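Local coordinates for aldehyde dehydrogenase (Staphylococcus aureus, PDB 6K10), which catalyses the NAD-dependent oxidation of 4,4'-diaponeurosporen-4-al to 4,4'-diaponeurosporenoic acid, a step in making the protective carotenoid staphyloxanthin, at residues Y56-V64 with S286-N294; H299-S307 with A338-I348. The protein carries 1 engineered substitution. One frame throughout, in Å; residues are numbered along the deposited sequence.

Contact 1 of 2, residues Y56-V64 with S286-N294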
# COMPACT_ATOMS: atom_id res chain seq x y z
N TYR A 56 -21.45 -17.39 -20.63
CA TYR A 56 -22.04 -18.71 -20.76
C TYR A 56 -21.19 -19.62 -21.64
O TYR A 56 -20.92 -20.77 -21.30
CB TYR A 56 -23.45 -18.60 -21.32
CG TYR A 56 -24.16 -19.92 -21.46
CD1 TYR A 56 -24.64 -20.59 -20.34
CD2 TYR A 56 -24.33 -20.52 -22.70
CE1 TYR A 56 -25.28 -21.80 -20.46
CE2 TYR A 56 -24.97 -21.73 -22.83
CZ TYR A 56 -25.45 -22.37 -21.70
OH TYR A 56 -26.09 -23.58 -21.82
N THR A 57 -20.75 -19.10 -22.79
CA THR A 57 -20.01 -19.94 -23.73
C THR A 57 -18.64 -20.31 -23.18
O THR A 57 -18.18 -21.44 -23.35
CB THR A 57 -19.88 -19.23 -25.08
OG1 THR A 57 -21.19 -18.98 -25.61
CG2 THR A 57 -19.11 -20.09 -26.06
N ASP A 58 -17.97 -19.37 -22.50
CA ASP A 58 -16.60 -19.60 -22.05
C ASP A 58 -16.51 -20.33 -20.72
O ASP A 58 -15.56 -21.10 -20.52
CB ASP A 58 -15.85 -18.26 -21.95
CG ASP A 58 -15.65 -17.60 -23.31
OD1 ASP A 58 -15.99 -18.23 -24.33
OD2 ASP A 58 -15.14 -16.46 -23.34
N LEU A 59 -17.45 -20.11 -19.81
CA LEU A 59 -17.37 -20.66 -18.46
C LEU A 59 -18.60 -21.46 -18.06
O LEU A 59 -18.69 -21.91 -16.91
CB LEU A 59 -17.14 -19.53 -17.44
CG LEU A 59 -15.77 -18.86 -17.45
CD1 LEU A 59 -15.77 -17.61 -16.59
CD2 LEU A 59 -14.70 -19.83 -16.98
N GLY A 60 -19.55 -21.66 -18.97
CA GLY A 60 -20.80 -22.32 -18.60
C GLY A 60 -21.56 -21.59 -17.52
O GLY A 60 -22.34 -22.21 -16.79
N LYS A 61 -21.38 -20.28 -17.42
CA LYS A 61 -21.93 -19.51 -16.31
C LYS A 61 -23.38 -19.15 -16.59
O LYS A 61 -23.68 -18.44 -17.55
CB LYS A 61 -21.09 -18.26 -16.07
CG LYS A 61 -21.34 -17.59 -14.73
CD LYS A 61 -20.31 -16.51 -14.45
CE LYS A 61 -18.91 -17.10 -14.38
NZ LYS A 61 -18.02 -16.35 -13.44
N ASN A 62 -24.28 -19.64 -15.74
CA ASN A 62 -25.69 -19.33 -15.86
C ASN A 62 -25.95 -17.86 -15.54
O ASN A 62 -25.18 -17.20 -14.84
CB ASN A 62 -26.52 -20.24 -14.94
CG ASN A 62 -26.33 -19.92 -13.47
OD1 ASN A 62 -26.93 -18.99 -12.94
ND2 ASN A 62 -25.48 -20.70 -12.80
N LYS A 63 -27.07 -17.35 -16.06
CA LYS A 63 -27.30 -15.91 -16.03
C LYS A 63 -27.54 -15.39 -14.61
O LYS A 63 -27.22 -14.22 -14.33
CB LYS A 63 -28.47 -15.54 -16.94
CG LYS A 63 -29.80 -16.15 -16.55
CD LYS A 63 -30.83 -15.96 -17.66
N VAL A 64 -28.09 -16.21 -13.72
CA VAL A 64 -28.26 -15.77 -12.33
C VAL A 64 -26.89 -15.57 -11.68
O VAL A 64 -26.61 -14.52 -11.09
CB VAL A 64 -29.11 -16.78 -11.55
CG1 VAL A 64 -29.15 -16.40 -10.07
CG2 VAL A 64 -30.52 -16.84 -12.12
N SER A 286 -28.00 -29.88 -14.51
CA SER A 286 -28.42 -28.71 -13.75
C SER A 286 -28.06 -27.43 -14.51
O SER A 286 -26.91 -27.28 -14.94
CB SER A 286 -27.78 -28.70 -12.37
OG SER A 286 -27.95 -27.44 -11.74
N PRO A 287 -29.00 -26.50 -14.68
CA PRO A 287 -28.68 -25.22 -15.32
C PRO A 287 -28.01 -24.22 -14.39
O PRO A 287 -27.76 -23.08 -14.80
CB PRO A 287 -30.05 -24.72 -15.76
CG PRO A 287 -30.95 -25.19 -14.66
CD PRO A 287 -30.40 -26.54 -14.23
N ASP A 288 -27.74 -24.61 -13.14
CA ASP A 288 -27.19 -23.72 -12.13
C ASP A 288 -25.71 -24.00 -11.87
O ASP A 288 -25.14 -23.43 -10.93
CB ASP A 288 -27.98 -23.86 -10.83
CG ASP A 288 -29.45 -23.55 -11.02
OD1 ASP A 288 -29.77 -22.68 -11.86
OD2 ASP A 288 -30.28 -24.19 -10.35
N TYR A 289 -25.09 -24.86 -12.66
CA TYR A 289 -23.74 -25.34 -12.39
C TYR A 289 -22.85 -25.10 -13.60
O TYR A 289 -23.25 -25.36 -14.74
CB TYR A 289 -23.77 -26.83 -12.03
CG TYR A 289 -22.42 -27.38 -11.64
CD1 TYR A 289 -21.76 -26.91 -10.51
CD2 TYR A 289 -21.82 -28.37 -12.39
CE1 TYR A 289 -20.53 -27.41 -10.15
CE2 TYR A 289 -20.59 -28.88 -12.04
CZ TYR A 289 -19.95 -28.40 -10.92
OH TYR A 289 -18.73 -28.91 -10.58
N GLY A 290 -21.64 -24.60 -13.34
CA GLY A 290 -20.76 -24.13 -14.38
C GLY A 290 -19.84 -25.21 -14.92
O GLY A 290 -19.96 -26.40 -14.59
N ARG A 291 -18.90 -24.78 -15.76
CA ARG A 291 -17.97 -25.67 -16.45
C ARG A 291 -16.55 -25.13 -16.33
O ARG A 291 -16.33 -23.97 -16.00
CB ARG A 291 -18.35 -25.83 -17.93
CG ARG A 291 -19.73 -26.41 -18.17
CD ARG A 291 -19.79 -27.86 -17.73
NE ARG A 291 -21.06 -28.50 -18.06
CZ ARG A 291 -22.12 -28.51 -17.25
NH1 ARG A 291 -22.06 -27.91 -16.07
NH2 ARG A 291 -23.24 -29.12 -17.62
N ILE A 292 -15.59 -26.00 -16.62
CA ILE A 292 -14.18 -25.64 -16.53
C ILE A 292 -13.79 -24.79 -17.73
O ILE A 292 -14.29 -24.99 -18.85
CB ILE A 292 -13.31 -26.91 -16.41
CG1 ILE A 292 -13.84 -27.81 -15.29
CG2 ILE A 292 -11.86 -26.55 -16.14
CD1 ILE A 292 -13.95 -27.11 -13.94
N VAL A 293 -12.87 -23.84 -17.51
CA VAL A 293 -12.62 -22.78 -18.49
C VAL A 293 -12.12 -23.35 -19.82
O VAL A 293 -12.58 -22.95 -20.89
CB VAL A 293 -11.65 -21.73 -17.92
CG1 VAL A 293 -10.33 -22.37 -17.49
CG2 VAL A 293 -11.40 -20.62 -18.94
N ASN A 294 -11.16 -24.28 -19.77
CA ASN A 294 -10.56 -24.81 -20.99
C ASN A 294 -10.09 -26.23 -20.75
O ASN A 294 -10.18 -26.77 -19.64
CB ASN A 294 -9.44 -23.89 -21.49
CG ASN A 294 -8.22 -23.88 -20.57
OD1 ASN A 294 -8.20 -24.50 -19.51
ND2 ASN A 294 -7.19 -23.15 -20.99

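Contact 2 of 2, residues H299-S307 with A338-I348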
# COMPACT_ATOMS: atom_id res chain seq x y z
N HIS A 299 -8.12 -31.00 -17.78
CA HIS A 299 -7.24 -32.14 -17.61
C HIS A 299 -6.42 -32.04 -16.33
O HIS A 299 -6.10 -33.06 -15.71
CB HIS A 299 -6.32 -32.28 -18.82
CG HIS A 299 -7.03 -32.77 -20.05
ND1 HIS A 299 -6.76 -32.28 -21.31
CD2 HIS A 299 -7.98 -33.71 -20.21
CE1 HIS A 299 -7.53 -32.90 -22.19
NE2 HIS A 299 -8.28 -33.77 -21.55
N ARG A 300 -6.07 -30.82 -15.92
CA ARG A 300 -5.44 -30.63 -14.61
C ARG A 300 -6.32 -31.20 -13.51
O ARG A 300 -5.82 -31.85 -12.58
CB ARG A 300 -5.17 -29.15 -14.37
CG ARG A 300 -4.57 -28.84 -13.02
CD ARG A 300 -4.38 -27.34 -12.83
NE ARG A 300 -5.65 -26.61 -12.83
CZ ARG A 300 -6.47 -26.54 -11.79
NH1 ARG A 300 -7.60 -25.86 -11.89
NH2 ARG A 300 -6.17 -27.16 -10.66
N LEU A 301 -7.63 -30.98 -13.60
CA LEU A 301 -8.53 -31.40 -12.54
C LEU A 301 -8.89 -32.88 -12.64
O LEU A 301 -9.05 -33.55 -11.62
CB LEU A 301 -9.79 -30.54 -12.56
CG LEU A 301 -9.64 -29.10 -12.04
CD1 LEU A 301 -10.80 -28.24 -12.52
CD2 LEU A 301 -9.57 -29.10 -10.53
N THR A 302 -9.03 -33.42 -13.86
CA THR A 302 -9.27 -34.85 -13.99
C THR A 302 -8.04 -35.66 -13.61
O THR A 302 -8.16 -36.80 -13.14
CB THR A 302 -9.73 -35.22 -15.40
OG1 THR A 302 -8.70 -34.90 -16.35
CG2 THR A 302 -11.01 -34.47 -15.77
N SER A 303 -6.84 -35.10 -13.81
CA SER A 303 -5.64 -35.73 -13.28
C SER A 303 -5.70 -35.81 -11.76
O SER A 303 -5.34 -36.84 -11.17
CB SER A 303 -4.40 -34.97 -13.74
OG SER A 303 -3.21 -35.66 -13.38
N LEU A 304 -6.17 -34.75 -11.11
CA LEU A 304 -6.33 -34.77 -9.66
C LEU A 304 -7.40 -35.78 -9.24
O LEU A 304 -7.25 -36.47 -8.23
CB LEU A 304 -6.67 -33.37 -9.15
CG LEU A 304 -5.50 -32.38 -9.17
CD1 LEU A 304 -6.00 -30.95 -9.08
CD2 LEU A 304 -4.54 -32.68 -8.04
N LEU A 305 -8.50 -35.86 -10.01
CA LEU A 305 -9.51 -36.87 -9.74
C LEU A 305 -8.91 -38.27 -9.80
O LEU A 305 -9.19 -39.11 -8.94
CB LEU A 305 -10.65 -36.76 -10.76
CG LEU A 305 -11.81 -35.79 -10.55
CD1 LEU A 305 -12.78 -35.89 -11.72
CD2 LEU A 305 -12.52 -36.06 -9.24
N ASN A 306 -8.09 -38.53 -10.81
CA ASN A 306 -7.45 -39.84 -10.94
C ASN A 306 -6.54 -40.13 -9.76
O ASN A 306 -6.48 -41.27 -9.28
CB ASN A 306 -6.67 -39.90 -12.26
CG ASN A 306 -5.97 -41.23 -12.45
OD1 ASN A 306 -6.59 -42.22 -12.84
ND2 ASN A 306 -4.67 -41.25 -12.19
N SER A 307 -5.84 -39.11 -9.26
CA SER A 307 -4.95 -39.30 -8.11
C SER A 307 -5.73 -39.63 -6.85
O SER A 307 -5.23 -40.38 -5.99
CB SER A 307 -4.11 -38.04 -7.89
OG SER A 307 -4.88 -37.01 -7.31
N ALA A 338 -1.94 -35.56 -3.66
CA ALA A 338 -1.75 -34.62 -4.75
C ALA A 338 -2.73 -33.46 -4.66
O ALA A 338 -2.40 -32.32 -5.01
CB ALA A 338 -1.89 -35.33 -6.10
N ILE A 339 -3.95 -33.73 -4.18
CA ILE A 339 -4.97 -32.70 -4.07
C ILE A 339 -4.62 -31.66 -3.02
O ILE A 339 -5.19 -30.56 -3.02
CB ILE A 339 -6.33 -33.36 -3.78
CG1 ILE A 339 -7.48 -32.39 -4.04
CG2 ILE A 339 -6.38 -33.88 -2.35
CD1 ILE A 339 -7.73 -32.13 -5.50
N MET A 340 -3.68 -31.96 -2.12
CA MET A 340 -3.26 -31.00 -1.10
C MET A 340 -1.94 -30.32 -1.45
O MET A 340 -1.37 -29.62 -0.60
CB MET A 340 -3.14 -31.70 0.26
CG MET A 340 -4.47 -32.09 0.86
SD MET A 340 -5.61 -30.70 1.00
CE MET A 340 -4.70 -29.64 2.11
N GLN A 341 -1.45 -30.48 -2.68
CA GLN A 341 -0.20 -29.88 -3.10
C GLN A 341 -0.38 -28.67 -4.00
O GLN A 341 0.60 -27.96 -4.26
CB GLN A 341 0.67 -30.91 -3.83
CG GLN A 341 0.84 -32.23 -3.10
CD GLN A 341 1.37 -32.05 -1.69
OE1 GLN A 341 2.29 -31.27 -1.46
NE2 GLN A 341 0.77 -32.77 -0.75
N GLU A 342 -1.59 -28.41 -4.50
CA GLU A 342 -1.83 -27.30 -5.41
C GLU A 342 -3.18 -26.67 -5.10
O GLU A 342 -4.07 -27.33 -4.56
CB GLU A 342 -1.78 -27.76 -6.88
CG GLU A 342 -2.89 -28.73 -7.27
CD GLU A 342 -2.92 -29.05 -8.76
OE1 GLU A 342 -2.28 -30.04 -9.17
OE2 GLU A 342 -3.57 -28.30 -9.52
N GLU A 343 -3.31 -25.39 -5.44
CA GLU A 343 -4.61 -24.75 -5.40
C GLU A 343 -5.54 -25.45 -6.37
O GLU A 343 -5.26 -25.52 -7.57
CB GLU A 343 -4.49 -23.26 -5.73
CG GLU A 343 -5.81 -22.50 -5.73
CD GLU A 343 -5.63 -20.99 -5.81
OE1 GLU A 343 -4.48 -20.53 -5.96
OE2 GLU A 343 -6.65 -20.26 -5.72
N ILE A 344 -6.65 -25.98 -5.86
CA ILE A 344 -7.50 -26.85 -6.67
C ILE A 344 -8.17 -26.05 -7.78
O ILE A 344 -8.13 -26.44 -8.95
CB ILE A 344 -8.53 -27.56 -5.77
CG1 ILE A 344 -7.81 -28.39 -4.72
CG2 ILE A 344 -9.46 -28.42 -6.61
CD1 ILE A 344 -8.70 -28.93 -3.66
N PHE A 345 -8.79 -24.92 -7.43
CA PHE A 345 -9.46 -24.05 -8.39
C PHE A 345 -10.44 -24.85 -9.25
O PHE A 345 -10.48 -24.73 -10.48
CB PHE A 345 -8.44 -23.31 -9.26
CG PHE A 345 -8.73 -21.84 -9.43
CD1 PHE A 345 -8.53 -20.96 -8.38
CD2 PHE A 345 -9.19 -21.35 -10.63
CE1 PHE A 345 -8.79 -19.61 -8.53
CE2 PHE A 345 -9.45 -20.00 -10.79
CZ PHE A 345 -9.25 -19.13 -9.73
N GLY A 346 -11.22 -25.69 -8.58
CA GLY A 346 -12.16 -26.56 -9.24
C GLY A 346 -13.09 -27.22 -8.24
O GLY A 346 -12.96 -27.05 -7.03
N PRO A 347 -14.04 -28.02 -8.74
CA PRO A 347 -15.10 -28.59 -7.89
C PRO A 347 -14.71 -29.90 -7.20
O PRO A 347 -15.49 -30.86 -7.17
CB PRO A 347 -16.25 -28.79 -8.87
CG PRO A 347 -15.55 -29.14 -10.15
CD PRO A 347 -14.23 -28.39 -10.15
N ILE A 348 -13.50 -29.95 -6.67
CA ILE A 348 -13.03 -31.07 -5.86
C ILE A 348 -12.81 -30.55 -4.44
O ILE A 348 -12.07 -29.57 -4.25
CB ILE A 348 -11.74 -31.68 -6.43
CG1 ILE A 348 -11.93 -32.07 -7.89
CG2 ILE A 348 -11.34 -32.90 -5.61
CD1 ILE A 348 -10.68 -32.61 -8.55
O HOH W 1 -10.03 -24.30 -13.29

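Contact 1 of 2, residues Y56-V64 with S286-N294
L59 and V293 run alongside each other in the same direction at one end of this contact, with L59 CD2 resting 3.7 Å from V293 CB. A branched aliphatic residue suits each place: P124 also packs on L59, and F121 on V293, so the pair belongs to a larger apolar patch. L59 closes helix 48-59, and its carbonyl accepts a hydrogen bond from the other segment. R291 N donates to L59 O at 3.1 Å with an N-H...O angle of 162°.

At the other end N62 turns its side chain to the carbonyls of a type I turn, S286 to Y289. Its CB comes within 3.1 Å of P287 O. With chi1 at 70°, CG sits between the backbone N and the carbonyl carbon, which brings the amide beside D288; ND2 lies 3.3 Å from D288 O, but the angle is too poor for a hydrogen bond. The amide oxygen OD1 accepts from the backbone N of E65, capping helix 63-89, a task for which a short polar side chain is apt. Y453 of the second subunit packs on N62 and donates its backbone N to D288 OD2.

Between these ends G60 takes a positive phi of 60°, and the place where a CB would lie is taken up by R291 CG, so glycine suits both the turn and the limited space. Its O also receives a CA-H...O contact from G290 CA at 3.5 Å. The R291 head folds back, NH1 donating to G290 O at 3.0 Å while NH2 forms a salt bridge to E322.

In chemical terms, one backbone hydrogen bond and an apolar pair join the segments directly, whereas the polar side chains spend their strongest bonds on helix capping, on E322 and I325 of strand 324-330, and on the subunit interface.

Contact 2 of 2, residues H299-S307 with A338-I348
R300 NH2 donates to I344 O at 2.7 Å and NH1 to the same oxygen at 3.0 Å, so two nitrogens grip one carbonyl end-on. Both come from one face of the carbonyl plane, while the oxygen lies almost in the plane of the guanidinium. The acceptor belongs to the Glu-Glu-Ile-Phe-Gly-Pro motif, E342 to P347, familiar from aldehyde dehydrogenases, which here leads into strand 348-354. NH2 also makes a salt bridge with E342 OE2 at 3.1 Å, and NH1 a weak bond to F345 O, where water 1 is held as well. Arginine suits this place because its flat head can address several oxygens from its edge. A bend at chi3 (64°) turns that head onto the loop, NE is held by H297 ND1, and L301 CG covers one face near the rim. These bonds fix the loop backbone just where the side chain of F345 comes about 4 Å from that of S251, the engineered residue at a predicted active-site position.

Leucines continue the contact along the helix. L301 CD2 packs against G346 CA at 3.9 Å; a residue without a side chain fits there, since the methyl takes up the space where a CB would lie. L304 CB touches the CD1 methyls of both I339 and I348, and its own CD1 lies 3.6 Å from the carboxylate carbon CD of E342, so the acid is flanked by leucine as well as arginine. I348, with CG1 anti to its carbonyl carbon (chi1 -54°) and CD1 extended beyond (chi2 177°), reaches across to L305 CG at 3.9 Å. At the last helical turn S307 OG bonds back to L304 O at 2.6 Å and touches the methyl CB of A338.

Overall arrangement
Contacts 1 and 2 have centres 19 Å apart and follow in series along the chain: both segments of contact 1 precede helix 295-307, which carries 299-307. N294, at the end of contact 1, is the N-cap of that helix. The two meet directly where I292 CD1 packs against L301 CD1 and P347 CD, beside Y289. Strand 324-330 serves both, taking a hydrogen bond from Y289 OH at I325 O and pairing through T328 with P347. As in the family fold, contact 1 probably joins the coenzyme-binding to the catalytic domain, whereas contact 2 probably lies within the latter and would link the domain junction to the active-site loop.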